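Local coordinates for succinyl-CoA ligase (ADP-forming) subunit alpha (Methanosaeta concilii, PDB 6HXI), which belongs to the succinyl-CoA ligase alpha-subunit family, joins a CoA-ligase region to a citrate-synthase-like C-terminal region, and binds coenzyme A, at residues Asn12-Val17 with Ser38-Ser43; Leu29-Val34 with Ala148-Asn153. All blocks are in the same frame, centred on the assembly; numbering follows the deposited sequence.

Interaction 1: residues Asn12-Val17 with Ser38-Ser43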
loop_
_atom_site.group_PDB
_atom_site.type_symbol
_atom_site.label_atom_id
_atom_site.label_comp_id
_atom_site.label_asym_id
_atom_site.label_seq_id
_atom_site.Cartn_x
_atom_site.Cartn_y
_atom_site.Cartn_z
ATOM N N ASN B 12 25.995 12.524 45.598
ATOM C CA ASN B 12 24.525 12.500 45.579
ATOM C C ASN B 12 23.914 13.617 44.710
ATOM O O ASN B 12 22.684 13.710 44.599
ATOM C CB ASN B 12 23.943 12.509 46.994
ATOM C CG ASN B 12 24.387 11.339 47.836
ATOM O OD1 ASN B 12 24.067 10.178 47.550
ATOM N ND2 ASN B 12 25.160 11.625 48.878
ATOM N N THR B 13 24.770 14.442 44.075
ATOM C CA THR B 13 24.358 15.530 43.168
ATOM C C THR B 13 23.589 14.992 41.953
ATOM O O THR B 13 24.048 14.073 41.278
ATOM C CB THR B 13 25.574 16.337 42.749
ATOM O OG1 THR B 13 26.102 16.973 43.906
ATOM C CG2 THR B 13 25.266 17.369 41.695
ATOM N N LYS B 14 22.416 15.573 41.716
ATOM C CA LYS B 14 21.521 15.299 40.598
ATOM C C LYS B 14 21.401 16.590 39.777
ATOM O O LYS B 14 21.347 17.701 40.334
ATOM C CB LYS B 14 20.157 14.792 41.095
ATOM C CG LYS B 14 20.193 13.370 41.627
ATOM C CD LYS B 14 20.319 12.333 40.515
ATOM C CE LYS B 14 19.977 10.953 41.005
ATOM N NZ LYS B 14 19.736 10.023 39.875
ATOM N N ALA B 15 21.421 16.440 38.465
ATOM C CA ALA B 15 21.471 17.559 37.553
ATOM C C ALA B 15 20.522 17.453 36.365
ATOM O O ALA B 15 20.063 16.363 36.015
ATOM C CB ALA B 15 22.902 17.724 37.027
ATOM N N PHE B 16 20.281 18.611 35.720
ATOM C CA PHE B 16 19.568 18.727 34.468
ATOM C C PHE B 16 20.604 19.152 33.465
ATOM O O PHE B 16 21.504 19.921 33.790
ATOM C CB PHE B 16 18.487 19.804 34.521
ATOM C CG PHE B 16 17.379 19.605 35.528
ATOM C CD1 PHE B 16 16.598 18.452 35.509
ATOM C CD2 PHE B 16 17.054 20.608 36.428
ATOM C CE1 PHE B 16 15.532 18.293 36.400
ATOM C CE2 PHE B 16 16.015 20.435 37.344
ATOM C CZ PHE B 16 15.238 19.289 37.307
ATOM N N VAL B 17 20.507 18.628 32.262
ATOM C CA VAL B 17 21.359 19.044 31.169
ATOM C C VAL B 17 20.423 19.801 30.245
ATOM O O VAL B 17 19.495 19.205 29.698
ATOM C CB VAL B 17 22.078 17.855 30.460
ATOM C CG1 VAL B 17 22.795 18.330 29.185
ATOM C CG2 VAL B 17 23.058 17.169 31.400
ATOM N N SER B 38 25.976 5.201 42.802
ATOM C CA SER B 38 24.766 4.391 42.933
ATOM C C SER B 38 23.769 4.772 41.860
ATOM O O SER B 38 23.193 3.894 41.217
ATOM C CB SER B 38 24.153 4.524 44.327
ATOM O OG SER B 38 24.144 5.862 44.804
ATOM N N SER B 39 23.623 6.076 41.617
ATOM C CA SER B 39 22.683 6.570 40.617
ATOM C C SER B 39 23.337 7.500 39.576
ATOM O O SER B 39 24.324 8.176 39.894
ATOM C CB SER B 39 21.524 7.295 41.311
ATOM O OG SER B 39 20.339 7.256 40.527
ATOM N N PRO B 40 22.754 7.624 38.356
ATOM C CA PRO B 40 23.277 8.609 37.396
ATOM C C PRO B 40 23.186 10.039 37.962
ATOM O O PRO B 40 22.291 10.342 38.756
ATOM C CB PRO B 40 22.330 8.448 36.205
ATOM C CG PRO B 40 21.786 7.066 36.335
ATOM C CD PRO B 40 21.578 6.922 37.792
ATOM N N SER B 41 24.112 10.906 37.574
ATOM C CA SER B 41 24.141 12.298 38.042
ATOM C C SER B 41 23.109 13.193 37.318
ATOM O O SER B 41 23.049 14.382 37.611
ATOM C CB SER B 41 25.531 12.883 37.828
ATOM O OG SER B 41 25.844 12.903 36.444
ATOM N N ILE B 42 22.354 12.636 36.349
ATOM C CA ILE B 42 21.393 13.359 35.526
ATOM C C ILE B 42 19.985 12.846 35.803
ATOM O O ILE B 42 19.706 11.674 35.555
ATOM C CB ILE B 42 21.735 13.226 34.014
ATOM C CG1 ILE B 42 23.140 13.795 33.690
ATOM C CG2 ILE B 42 20.630 13.830 33.131
ATOM C CD1 ILE B 42 23.664 13.402 32.266
ATOM N N SER B 43 19.103 13.736 36.273
ATOM C CA SER B 43 17.701 13.421 36.531
ATOM C C SER B 43 16.919 13.577 35.214
ATOM O O SER B 43 16.091 12.721 34.899
ATOM C CB SER B 43 17.135 14.351 37.602
ATOM O OG SER B 43 17.646 14.047 38.888
HETATM O O HOH W 1 16.617 11.343 39.262
#
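Lys14 lays its aliphatic chain along Ser43: CB lies 3.4 Å from Ser43 OG, and CD and CE run close to Pro40 O. A bend at chi2 (-74°), followed by two extended torsions, carries the ammonium back to segment 38-43. There NZ donates to Pro40 O at 2.8 Å, in the carbonyl plane, and to Ser39 OG at 2.9 Å. A water bound to Ser43 OG also takes a weak bond from NZ. Behind the lysine the two backbones run parallel, with Ala15 paired to Ile42. Ser43 N gives Ala15 O a fairly straight bond of 2.8 Å (156° at the hydrogen), while Ala15 N to Ser41 O, equally short, is bent to 125° and weak. Ile42 CA adds a C-H...O contact to Ala15 O at 3.3 Å. Ala15 and Ile42 point to the same face of the sheet, where Ala15 CB lies 3.4 Å from Ser41 O. Further along, Val17 CG2 crosses Ile42 CD1 obliquely at 3.9 Å, and both side chains pack on Met28 of helix 22-34. This is the pairing of the two strands in a beta-alpha-beta unit of the nucleotide-binding type, as in the CoA-binding domain of this family. The lysine ammonium is thus gripped by one carbonyl and one hydroxyl of segment 38-43, with a weaker bond to the water.

Interaction 2: residues Leu29-Val34 with Ala148-Asn153; sequences LDFDYV and AFRIGN
Phe31 leaves helix 22-34 with CG anti to the backbone N (chi1 -173°), which directs the ring at strand 149-150. Its CB touches Arg150 CD at 3.5 Å and has Arg150 NH2 at 3.9 Å. CG faces both CD and CB of the same arginine, CD2 meets Arg150 CB at 3.7 Å, and CE2 reaches the Phe149 backbone, 3.7 Å from its carbonyl carbon, with Phe149 N in plane at the ring edge. The two side chains cross obliquely, with ring and guanidinium planes 62° apart. In Arg150, chi1 and an extended chi2 lay CD against Phe31 CB; the bend at chi3 (-90°) turns NE and the guanidinium, whose NH1 bonds to the carbonyls of Thr154 and Gly156, NH2 to that of Arg27. Beside the ring, a water gives a hydrogen to Asp32 OD1 at 2.7 Å and accepts one from Arg150 N at 3.0 Å; Asp32 OD2 is hydrogen-bonded to Ser41 OG. Ile161 of helix 158-163 packs on both Phe31 and Arg150. The contact joins the helix of the first Rossmann-like unit to the edge strand of the second sheet. Carbonyls thus hold the buried guanidinium, Phe31 packs on its aliphatic stem, and the water bridges carboxylate and strand amide.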
loop_
_atom_site.group_PDB
_atom_site.type_symbol
_atom_site.label_atom_id
_atom_site.label_comp_id
_atom_site.label_asym_id
_atom_site.label_seq_id
_atom_site.Cartn_x
_atom_site.Cartn_y
_atom_site.Cartn_z
ATOM N N LEU B 29 27.482 10.382 32.387
ATOM C CA LEU B 29 27.082 9.039 32.792
ATOM C C LEU B 29 28.272 8.096 32.903
ATOM O O LEU B 29 28.335 7.295 33.844
ATOM C CB LEU B 29 26.034 8.463 31.828
ATOM C CG LEU B 29 24.699 9.176 31.824
ATOM C CD1 LEU B 29 23.844 8.722 30.644
ATOM C CD2 LEU B 29 23.967 8.957 33.136
ATOM N N ASP B 30 29.230 8.215 31.969
ATOM C CA ASP B 30 30.428 7.383 31.955
ATOM C C ASP B 30 31.276 7.622 33.211
ATOM O O ASP B 30 31.812 6.673 33.779
ATOM C CB ASP B 30 31.239 7.643 30.669
ATOM C CG ASP B 30 30.776 6.880 29.440
ATOM O OD1 ASP B 30 29.846 6.056 29.565
ATOM O OD2 ASP B 30 31.381 7.069 28.365
ATOM N N PHE B 31 31.364 8.877 33.651
ATOM C CA PHE B 31 32.105 9.268 34.854
ATOM C C PHE B 31 31.420 8.698 36.100
ATOM O O PHE B 31 32.082 8.111 36.936
ATOM C CB PHE B 31 32.216 10.798 34.947
ATOM C CG PHE B 31 33.111 11.279 36.065
ATOM C CD1 PHE B 31 34.474 10.979 36.072
ATOM C CD2 PHE B 31 32.596 12.026 37.116
ATOM C CE1 PHE B 31 35.309 11.440 37.106
ATOM C CE2 PHE B 31 33.431 12.472 38.159
ATOM C CZ PHE B 31 34.780 12.183 38.136
ATOM N N ASP B 32 30.087 8.807 36.171
ATOM C CA ASP B 32 29.295 8.271 37.265
ATOM C C ASP B 32 29.537 6.766 37.373
ATOM O O ASP B 32 29.784 6.271 38.463
ATOM C CB ASP B 32 27.797 8.555 37.038
ATOM C CG ASP B 32 27.424 10.010 36.849
ATOM O OD1 ASP B 32 28.147 10.892 37.388
ATOM O OD2 ASP B 32 26.408 10.274 36.178
ATOM N N TYR B 33 29.544 6.061 36.229
ATOM C CA TYR B 33 29.815 4.634 36.184
ATOM C C TYR B 33 31.233 4.263 36.746
ATOM O O TYR B 33 31.312 3.415 37.638
ATOM C CB TYR B 33 29.607 4.083 34.764
ATOM C CG TYR B 33 29.766 2.589 34.702
ATOM C CD1 TYR B 33 28.743 1.744 35.118
ATOM C CD2 TYR B 33 30.948 2.014 34.250
ATOM C CE1 TYR B 33 28.902 0.355 35.105
ATOM C CE2 TYR B 33 31.117 0.632 34.221
ATOM C CZ TYR B 33 30.093 -0.193 34.657
ATOM O OH TYR B 33 30.256 -1.550 34.618
ATOM N N VAL B 34 32.320 4.894 36.225
ATOM C CA VAL B 34 33.702 4.624 36.647
ATOM C C VAL B 34 33.968 5.050 38.110
ATOM O O VAL B 34 34.878 4.515 38.722
ATOM C CB VAL B 34 34.798 5.166 35.686
ATOM C CG1 VAL B 34 34.744 4.481 34.324
ATOM C CG2 VAL B 34 34.754 6.685 35.550
ATOM N N ALA B 148 33.025 12.022 42.208
ATOM C CA ALA B 148 31.647 12.365 42.581
ATOM C C ALA B 148 30.749 12.914 41.452
ATOM O O ALA B 148 29.661 12.382 41.247
ATOM C CB ALA B 148 31.656 13.337 43.745
ATOM N N PHE B 149 31.171 13.985 40.757
ATOM C CA PHE B 149 30.353 14.619 39.714
ATOM C C PHE B 149 31.215 15.370 38.721
ATOM O O PHE B 149 32.216 15.978 39.107
ATOM C CB PHE B 149 29.341 15.611 40.363
ATOM C CG PHE B 149 28.384 16.323 39.436
ATOM C CD1 PHE B 149 27.168 15.744 39.086
ATOM C CD2 PHE B 149 28.685 17.584 38.932
ATOM C CE1 PHE B 149 26.274 16.409 38.230
ATOM C CE2 PHE B 149 27.799 18.239 38.057
ATOM C CZ PHE B 149 26.597 17.650 37.715
ATOM N N ARG B 150 30.775 15.392 37.452
ATOM C CA ARG B 150 31.443 16.170 36.414
ATOM C C ARG B 150 30.418 17.066 35.703
ATOM O O ARG B 150 29.280 16.638 35.460
ATOM C CB ARG B 150 32.199 15.258 35.423
ATOM C CG ARG B 150 31.499 15.044 34.094
ATOM C CD ARG B 150 32.030 13.866 33.320
ATOM N NE ARG B 150 33.115 14.266 32.451
ATOM C CZ ARG B 150 33.746 13.469 31.609
ATOM N NH1 ARG B 150 34.759 13.922 30.901
ATOM N NH2 ARG B 150 33.389 12.192 31.491
ATOM N N ILE B 151 30.835 18.284 35.346
ATOM C CA ILE B 151 29.974 19.190 34.577
ATOM C C ILE B 151 30.224 18.916 33.093
ATOM O O ILE B 151 31.332 19.184 32.613
ATOM C CB ILE B 151 30.187 20.681 34.905
ATOM C CG1 ILE B 151 29.837 20.991 36.360
ATOM C CG2 ILE B 151 29.365 21.540 33.943
ATOM C CD1 ILE B 151 30.513 22.281 36.884
ATOM N N GLY B 152 29.203 18.393 32.397
ATOM C CA GLY B 152 29.247 18.122 30.960
ATOM C C GLY B 152 30.499 17.434 30.463
ATOM O O GLY B 152 30.815 16.311 30.866
ATOM N N ASN B 153 31.255 18.139 29.626
ATOM C CA ASN B 153 32.485 17.624 29.009
ATOM C C ASN B 153 33.746 17.782 29.846
ATOM O O ASN B 153 34.824 17.407 29.373
ATOM C CB ASN B 153 32.694 18.282 27.659
ATOM C CG ASN B 153 31.606 17.946 26.660
ATOM O OD1 ASN B 153 31.376 16.793 26.337
ATOM N ND2 ASN B 153 30.977 18.964 26.083
HETATM O O HOH W 2 28.834 13.302 36.454
#

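From the N terminus, strand 15-18 leads into helix 22-34 and back to strand 42-46; interaction 1 closes this beta-alpha-beta loop by setting the two strands side by side in the seven-stranded sheet. Interaction 2 starts on the helix inside that loop and closes a far longer one, reaching strand 149-150 at the edge of the second sheet, so the two contacts cross rather than nest. Their centres are 9 Å apart, and they meet directly: Ser41 OG lies 2.7 Å from Asp32 OD2, a probable hydrogen bond, while Phe149 packs on Thr13 and Ser41. Together they tie the first sheet, its crossover helix and the second sheet.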